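Local coordinates for protein valine-pyruvate aminotransferase (Salmonella typhimurium, PDB 3G7Q) that catalyses the pyridoxal-phosphate-dependent transfer of an amino group from valine to pyruvate, a step that contributes to the biosynthesis of alanine, at residues 130-134 and 135-139; 358-362 and 363-367. All blocks are in the same frame, centred on the assembly; numbering follows the deposited sequence.

Contact 1. Residues 130-134 and 135-139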
ATOM      1  N   VAL A 130      -3.780 -21.123  -7.880  1.00 34.44           N
ATOM      2  CA  VAL A 130      -4.780 -20.185  -8.385  1.00 35.63           C
ATOM      3  C   VAL A 130      -5.069 -20.625  -9.808  1.00 35.08           C
ATOM      4  O   VAL A 130      -4.157 -20.730 -10.625  1.00 36.01           O
ATOM      5  CB  VAL A 130      -4.262 -18.742  -8.398  1.00 36.14           C
ATOM      6  CG1 VAL A 130      -5.269 -17.802  -9.085  1.00 38.35           C
ATOM      7  CG2 VAL A 130      -3.929 -18.258  -6.983  1.00 32.48           C
ATOM      8  N   LEU A 131      -6.334 -20.907 -10.093  1.00 33.90           N
ATOM      9  CA  LEU A 131      -6.749 -21.278 -11.451  1.00 31.52           C
ATOM     10  C   LEU A 131      -7.375 -20.080 -12.196  1.00 31.21           C
ATOM     11  O   LEU A 131      -8.296 -19.451 -11.676  1.00 32.20           O
ATOM     12  CB  LEU A 131      -7.757 -22.424 -11.385  1.00 31.83           C
ATOM     13  CG  LEU A 131      -8.413 -22.807 -12.725  1.00 33.50           C
ATOM     14  CD1 LEU A 131      -7.360 -23.235 -13.737  1.00 33.16           C
ATOM     15  CD2 LEU A 131      -9.488 -23.898 -12.524  1.00 32.00           C
ATOM     16  N   PHE A 132      -6.848 -19.780 -13.388  1.00 32.40           N
ATOM     17  CA  PHE A 132      -7.391 -18.803 -14.309  1.00 30.53           C
ATOM     18  C   PHE A 132      -8.103 -19.636 -15.374  1.00 30.92           C
ATOM     19  O   PHE A 132      -7.472 -20.171 -16.282  1.00 33.25           O
ATOM     20  CB  PHE A 132      -6.313 -17.916 -14.929  1.00 32.41           C
ATOM     21  CG  PHE A 132      -5.555 -17.115 -13.931  1.00 35.66           C
ATOM     22  CD1 PHE A 132      -6.153 -16.055 -13.273  1.00 35.90           C
ATOM     23  CD2 PHE A 132      -4.231 -17.418 -13.635  1.00 49.43           C
ATOM     24  CE1 PHE A 132      -5.469 -15.320 -12.347  1.00 39.01           C
ATOM     25  CE2 PHE A 132      -3.534 -16.675 -12.695  1.00 50.13           C
ATOM     26  CZ  PHE A 132      -4.156 -15.627 -12.046  1.00 43.52           C
ATOM     27  N   PRO A 133      -9.433 -19.790 -15.254  1.00 31.36           N
ATOM     28  CA  PRO A 133     -10.114 -20.648 -16.236  1.00 31.92           C
ATOM     29  C   PRO A 133     -10.250 -20.041 -17.621  1.00 32.75           C
ATOM     30  O   PRO A 133     -10.595 -20.748 -18.572  1.00 34.54           O
ATOM     31  CB  PRO A 133     -11.502 -20.879 -15.605  1.00 32.82           C
ATOM     32  CG  PRO A 133     -11.706 -19.751 -14.698  1.00 35.42           C
ATOM     33  CD  PRO A 133     -10.365 -19.241 -14.252  1.00 32.92           C
ATOM     34  N   LEU A 134      -9.968 -18.753 -17.740  1.00 33.40           N
ATOM     35  CA  LEU A 134     -10.033 -18.094 -19.027  1.00 35.54           C
ATOM     36  C   LEU A 134      -8.797 -17.180 -19.188  1.00 32.18           C
ATOM     37  O   LEU A 134      -8.881 -15.977 -19.053  1.00 36.61           O
ATOM     38  CB  LEU A 134     -11.365 -17.352 -19.199  1.00 34.71           C
ATOM     39  CG  LEU A 134     -11.834 -16.783 -20.573  1.00 40.57           C
ATOM     40  CD1 LEU A 134     -11.665 -17.728 -21.681  1.00 48.74           C
ATOM     41  CD2 LEU A 134     -13.279 -16.386 -20.487  1.00 41.13           C
ATOM     42  N   ALA A 135      -7.682 -17.785 -19.536  1.00 33.40           N
ATOM     43  CA  ALA A 135      -6.495 -17.006 -19.891  1.00 33.26           C
ATOM     44  C   ALA A 135      -6.739 -16.410 -21.280  1.00 33.12           C
ATOM     45  O   ALA A 135      -7.453 -17.010 -22.070  1.00 34.69           O
ATOM     46  CB  ALA A 135      -5.277 -17.892 -19.886  1.00 33.94           C
ATOM     47  N   PRO A 136      -6.127 -15.257 -21.612  1.00 31.87           N
ATOM     48  CA  PRO A 136      -5.181 -14.464 -20.838  1.00 33.24           C
ATOM     49  C   PRO A 136      -5.812 -13.538 -19.793  1.00 32.41           C
ATOM     50  O   PRO A 136      -6.930 -13.039 -19.969  1.00 31.58           O
ATOM     51  CB  PRO A 136      -4.470 -13.631 -21.911  1.00 33.82           C
ATOM     52  CG  PRO A 136      -5.501 -13.444 -22.933  1.00 32.43           C
ATOM     53  CD  PRO A 136      -6.372 -14.656 -22.933  1.00 33.81           C
ATOM     54  N   GLU A 137      -5.065 -13.331 -18.718  0.50 33.12           N
ATOM     55  CA  GLU A 137      -5.435 -12.476 -17.605  0.50 34.28           C
ATOM     56  C   GLU A 137      -4.250 -11.588 -17.293  0.50 35.02           C
ATOM     57  O   GLU A 137      -3.106 -11.954 -17.562  0.50 35.99           O
ATOM     58  CB  GLU A 137      -5.768 -13.320 -16.371  0.50 34.11           C
ATOM     59  CG  GLU A 137      -7.150 -13.943 -16.368  0.50 32.28           C
ATOM     60  CD  GLU A 137      -8.271 -12.923 -16.131  0.50 32.41           C
ATOM     61  OE1 GLU A 137      -7.974 -11.741 -15.876  0.50 26.86           O
ATOM     62  OE2 GLU A 137      -9.450 -13.312 -16.217  0.50 31.22           O
ATOM     63  N   TYR A 138      -4.517 -10.410 -16.757  1.00 35.12           N
ATOM     64  CA  TYR A 138      -3.463  -9.493 -16.358  1.00 39.89           C
ATOM     65  C   TYR A 138      -2.796  -9.844 -15.027  1.00 44.45           C
ATOM     66  O   TYR A 138      -1.577  -9.799 -14.925  1.00 45.49           O
ATOM     67  CB  TYR A 138      -4.009  -8.065 -16.291  1.00 45.84           C
ATOM     68  CG  TYR A 138      -3.082  -7.122 -15.567  1.00 50.96           C
ATOM     69  CD1 TYR A 138      -1.922  -6.677 -16.173  1.00 61.19           C
ATOM     70  CD2 TYR A 138      -3.358  -6.689 -14.276  1.00 54.60           C
ATOM     71  CE1 TYR A 138      -1.047  -5.818 -15.522  1.00 65.64           C
ATOM     72  CE2 TYR A 138      -2.480  -5.831 -13.604  1.00 57.76           C
ATOM     73  CZ  TYR A 138      -1.325  -5.400 -14.240  1.00 62.54           C
ATOM     74  OH  TYR A 138      -0.421  -4.557 -13.615  1.00 65.64           O
ATOM     75  N   ILE A 139      -3.548 -10.188 -13.998  1.00 48.42           N
ATOM     76  CA  ILE A 139      -2.862 -10.429 -12.696  1.00 55.72           C
ATOM     77  C   ILE A 139      -1.724 -11.479 -12.794  1.00 58.48           C
ATOM     78  O   ILE A 139      -0.675 -11.347 -12.130  1.00 59.87           O
ATOM     79  CB  ILE A 139      -3.865 -10.733 -11.535  1.00 57.70           C
ATOM     80  CG1 ILE A 139      -3.130 -10.667 -10.180  1.00 60.48           C
ATOM     81  CG2 ILE A 139      -4.589 -12.054 -11.759  1.00 59.31           C
ATOM     82  CD1 ILE A 139      -2.461  -9.299  -9.894  1.00 61.92           C
TER
HETATM   83  O   HOH W   1      -9.400 -16.582 -15.839  1.00 33.75           O

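Contact 2. Residues 358-362 and 363-367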
ATOM      1  N   GLN A 358      10.617  -5.865 -30.393  1.00 29.54           N
ATOM      2  CA  GLN A 358      11.948  -5.249 -30.531  1.00 31.94           C
ATOM      3  C   GLN A 358      11.988  -4.327 -31.750  1.00 31.13           C
ATOM      4  O   GLN A 358      12.578  -3.246 -31.718  1.00 29.57           O
ATOM      5  CB  GLN A 358      13.046  -6.310 -30.636  1.00 31.69           C
ATOM      6  CG  GLN A 358      13.204  -7.154 -29.361  1.00 34.88           C
ATOM      7  CD  GLN A 358      13.627  -6.325 -28.160  1.00 40.50           C
ATOM      8  OE1 GLN A 358      14.388  -5.361 -28.303  1.00 42.93           O
ATOM      9  NE2 GLN A 358      13.152  -6.699 -26.972  1.00 37.04           N
ATOM     10  N   ARG A 359      11.379  -4.775 -32.836  1.00 30.51           N
ATOM     11  CA  ARG A 359      11.354  -3.986 -34.076  1.00 31.25           C
ATOM     12  C   ARG A 359      10.550  -2.701 -33.936  1.00 29.63           C
ATOM     13  O   ARG A 359      10.933  -1.656 -34.486  1.00 30.01           O
ATOM     14  CB  ARG A 359      10.829  -4.835 -35.224  1.00 32.08           C
ATOM     15  CG  ARG A 359      11.830  -5.907 -35.577  1.00 33.97           C
ATOM     16  CD  ARG A 359      11.373  -6.732 -36.714  1.00 32.85           C
ATOM     17  NE  ARG A 359      12.343  -7.785 -37.033  1.00 28.04           N
ATOM     18  CZ  ARG A 359      12.165  -8.646 -38.019  1.00 28.62           C
ATOM     19  NH1 ARG A 359      11.084  -8.556 -38.776  1.00 27.37           N
ATOM     20  NH2 ARG A 359      13.077  -9.578 -38.252  1.00 28.64           N
ATOM     21  N   LEU A 360       9.424  -2.799 -33.243  1.00 31.33           N
ATOM     22  CA  LEU A 360       8.576  -1.634 -32.940  1.00 28.77           C
ATOM     23  C   LEU A 360       9.322  -0.671 -32.003  1.00 31.54           C
ATOM     24  O   LEU A 360       9.364   0.530 -32.227  1.00 30.91           O
ATOM     25  CB  LEU A 360       7.303  -2.100 -32.296  1.00 29.87           C
ATOM     26  CG  LEU A 360       6.321  -2.892 -33.167  1.00 29.25           C
ATOM     27  CD1 LEU A 360       5.142  -3.461 -32.349  1.00 30.10           C
ATOM     28  CD2 LEU A 360       5.800  -1.998 -34.262  1.00 31.07           C
ATOM     29  N   LYS A 361       9.912  -1.217 -30.953  1.00 31.76           N
ATOM     30  CA  LYS A 361      10.661  -0.416 -29.993  1.00 33.15           C
ATOM     31  C   LYS A 361      11.762   0.381 -30.676  1.00 32.71           C
ATOM     32  O   LYS A 361      11.956   1.560 -30.375  1.00 34.26           O
ATOM     33  CB  LYS A 361      11.266  -1.319 -28.917  1.00 33.74           C
ATOM     34  CG  LYS A 361      12.078  -0.550 -27.864  1.00 41.37           C
ATOM     35  CD  LYS A 361      12.332  -1.399 -26.635  1.00 46.01           C
ATOM     36  CE  LYS A 361      13.566  -2.212 -26.755  1.00 51.53           C
ATOM     37  NZ  LYS A 361      14.771  -1.330 -26.549  1.00 55.89           N
ATOM     38  N   ALA A 362      12.480  -0.249 -31.602  1.00 31.84           N
ATOM     39  CA  ALA A 362      13.559   0.431 -32.338  1.00 33.59           C
ATOM     40  C   ALA A 362      13.023   1.618 -33.140  1.00 32.25           C
ATOM     41  O   ALA A 362      13.784   2.523 -33.473  1.00 31.29           O
ATOM     42  CB  ALA A 362      14.274  -0.544 -33.276  1.00 33.24           C
ATOM     43  N   ARG A 363      11.737   1.581 -33.481  1.00 31.82           N
ATOM     44  CA  ARG A 363      11.077   2.668 -34.189  1.00 32.12           C
ATOM     45  C   ARG A 363      10.220   3.566 -33.306  1.00 33.63           C
ATOM     46  O   ARG A 363       9.424   4.344 -33.817  1.00 34.38           O
ATOM     47  CB  ARG A 363      10.250   2.098 -35.323  1.00 33.92           C
ATOM     48  CG  ARG A 363      11.108   1.356 -36.315  1.00 33.08           C
ATOM     49  CD  ARG A 363      10.381   1.015 -37.565  1.00 33.05           C
ATOM     50  NE  ARG A 363       9.974   2.201 -38.313  1.00 32.11           N
ATOM     51  CZ  ARG A 363       9.082   2.192 -39.294  1.00 33.88           C
ATOM     52  NH1 ARG A 363       8.480   1.063 -39.647  1.00 31.54           N
ATOM     53  NH2 ARG A 363       8.758   3.319 -39.900  1.00 34.40           N
ATOM     54  N   GLY A 364      10.360   3.450 -31.994  1.00 32.97           N
ATOM     55  CA  GLY A 364       9.681   4.331 -31.057  1.00 34.03           C
ATOM     56  C   GLY A 364       8.276   3.989 -30.656  1.00 32.05           C
ATOM     57  O   GLY A 364       7.563   4.842 -30.119  1.00 35.03           O
ATOM     58  N   VAL A 365       7.872   2.738 -30.895  1.00 31.14           N
ATOM     59  CA  VAL A 365       6.520   2.281 -30.592  1.00 29.74           C
ATOM     60  C   VAL A 365       6.589   1.150 -29.565  1.00 31.17           C
ATOM     61  O   VAL A 365       7.317   0.168 -29.750  1.00 31.32           O
ATOM     62  CB  VAL A 365       5.791   1.781 -31.866  1.00 32.87           C
ATOM     63  CG1 VAL A 365       4.404   1.246 -31.539  1.00 30.39           C
ATOM     64  CG2 VAL A 365       5.700   2.885 -32.920  1.00 30.62           C
ATOM     65  N   LEU A 366       5.870   1.320 -28.459  1.00 30.53           N
ATOM     66  CA  LEU A 366       5.808   0.324 -27.425  1.00 32.28           C
ATOM     67  C   LEU A 366       4.397  -0.251 -27.246  1.00 33.49           C
ATOM     68  O   LEU A 366       3.443   0.503 -27.048  1.00 32.03           O
ATOM     69  CB  LEU A 366       6.281   0.924 -26.111  1.00 33.43           C
ATOM     70  CG  LEU A 366       7.762   1.297 -26.031  1.00 37.24           C
ATOM     71  CD1 LEU A 366       7.957   1.967 -24.699  1.00 39.63           C
ATOM     72  CD2 LEU A 366       8.709   0.077 -26.209  1.00 35.60           C
HETATM   73  N   MSE A 367       4.305  -1.593 -27.322  1.00 31.97           N
HETATM   74  CA  MSE A 367       3.096  -2.380 -27.062  1.00 32.87           C
HETATM   75  C   MSE A 367       3.566  -3.561 -26.209  1.00 30.90           C
HETATM   76  O   MSE A 367       4.774  -3.763 -26.065  1.00 32.87           O
HETATM   77  CB  MSE A 367       2.446  -2.857 -28.366  1.00 33.19           C
HETATM   78  CG  MSE A 367       2.020  -1.717 -29.215  1.00 34.16           C
HETATM   79 SE   MSE A 367       1.149  -2.420 -30.845  0.75 33.25          SE
HETATM   80  CE  MSE A 367       0.420  -0.751 -31.557  1.00 39.84           C
TER

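Contact 1. Residues 130-134 and 135-139
F132 and I139 meet where the strand 129-132 gives way, through a short loop with a cis proline, to the helix 138-142. The branch methyl CG2 of I139 lies 3.4 Å from CE1 of F132 and 3.6 Å from CZ of the same ring, with the two side chains crossing at about a right angle. Next to it along the same side of the ring, E137 CG stands 3.9 Å from F132 CD1, also approaching obliquely. With CG anti to the carbonyl carbon (chi1 -61°), the ring lies on the side of the returning chain, which its CB already faces.

V130 CG1 sits 3.8 Å above the plane of the F132 ring, displaced toward its rim, and F151 of the neighbouring strand adds an edge-to-face ring contact. I139 in turn packs on F111 and F115 of the helix 107-118, so the local contact is continuous with the packing of that helix against the sheet.

The polar side of the turn works partly through water. A water molecule accepts from L134 N at 2.9 Å. In the E137 conformer described, OE1 is hydrogen-bonded to S187 OG and OE2 accepts from the water at 3.3 Å; the latter bond is tentative, since the glutamate has an alternate conformation. The peptide between A135 and P136 is cis, and A135 O is buried without a partner in the model.

The turn follows the carboxyl end of the parallel strand 129-132, next to the outermost strand 151-153, at the end of the sheet that, in class I aminotransferases, generally borders the cofactor site. Its chemistry implies a division of labour: apolar contacts join strand to helix directly, whereas the buried carboxylate is tied to S187 and, less certainly, through a water to the loop at L134.

Contact 2. Residues 358-362 and 363-367
A Schellman motif closes the helix 353-362 and turns the chain into the short strand 365-366, with G364 as the C-prime residue. Its two defining bonds are V365 N to L360 O, at 3.0 Å and nearly straight (164° at the hydrogen), and G364 N to K361 O, also 3.0 Å. The positive phi of G364 (85°) reverses the backbone so that both amides face back onto the last helical turn.

L360 O is gripped twice. Besides V365 N it accepts R363 N at 2.9 Å, in a more bent bond, and the two donors reach the oxygen from opposite faces of its carbonyl plane. R363 N has a further, weak bond to R359 O.

Apolar contacts join the same residues that the backbone bonds bring together. L360 CB lies 4.2 Å from V365 CB, and both side chains also touch I405 of the helix 396-416, as befits the hydrophobic pairing often found across a Schellman motif. On a different side of the turn, the aliphatic chain of K361 crosses L366 obliquely: the K361 chain is bent farther out, at chi3 and chi4, while its inner carbons lie along the CD2 methyl of L366.

R363 starts out against the helix end, then leaves it to form salt bridges through NH1 with E408 and E409, and R359 NH1 pairs with the C-terminal carboxylate of G417. The strand itself is held by backbone bonds of L366 to I34 and L36, in a parallel pairing with 34-35. At the foot of the R363 side chain, CG lies anti to the carbonyl carbon (chi1 -61°) and rests 3.5 Å from R359 O.

How the contacts relate
Both contacts are turns between a helix and a strand, but they run in opposite senses: contact 1 goes from strand to helix, contact 2 from helix to strand. They share no element and lie apart, with centres 27 Å from each other and nearest atoms about 12 Å. The touching residues of contact 1 are all buried at the central seven-stranded sheet, and its packing is aromatic and aliphatic, with a water alongside. Contact 2 is farther from the centre of the chain and only partly buried; there backbone hydrogen bonds dominate, and its arginines reach outward to charged groups at the C-terminal end of the chain.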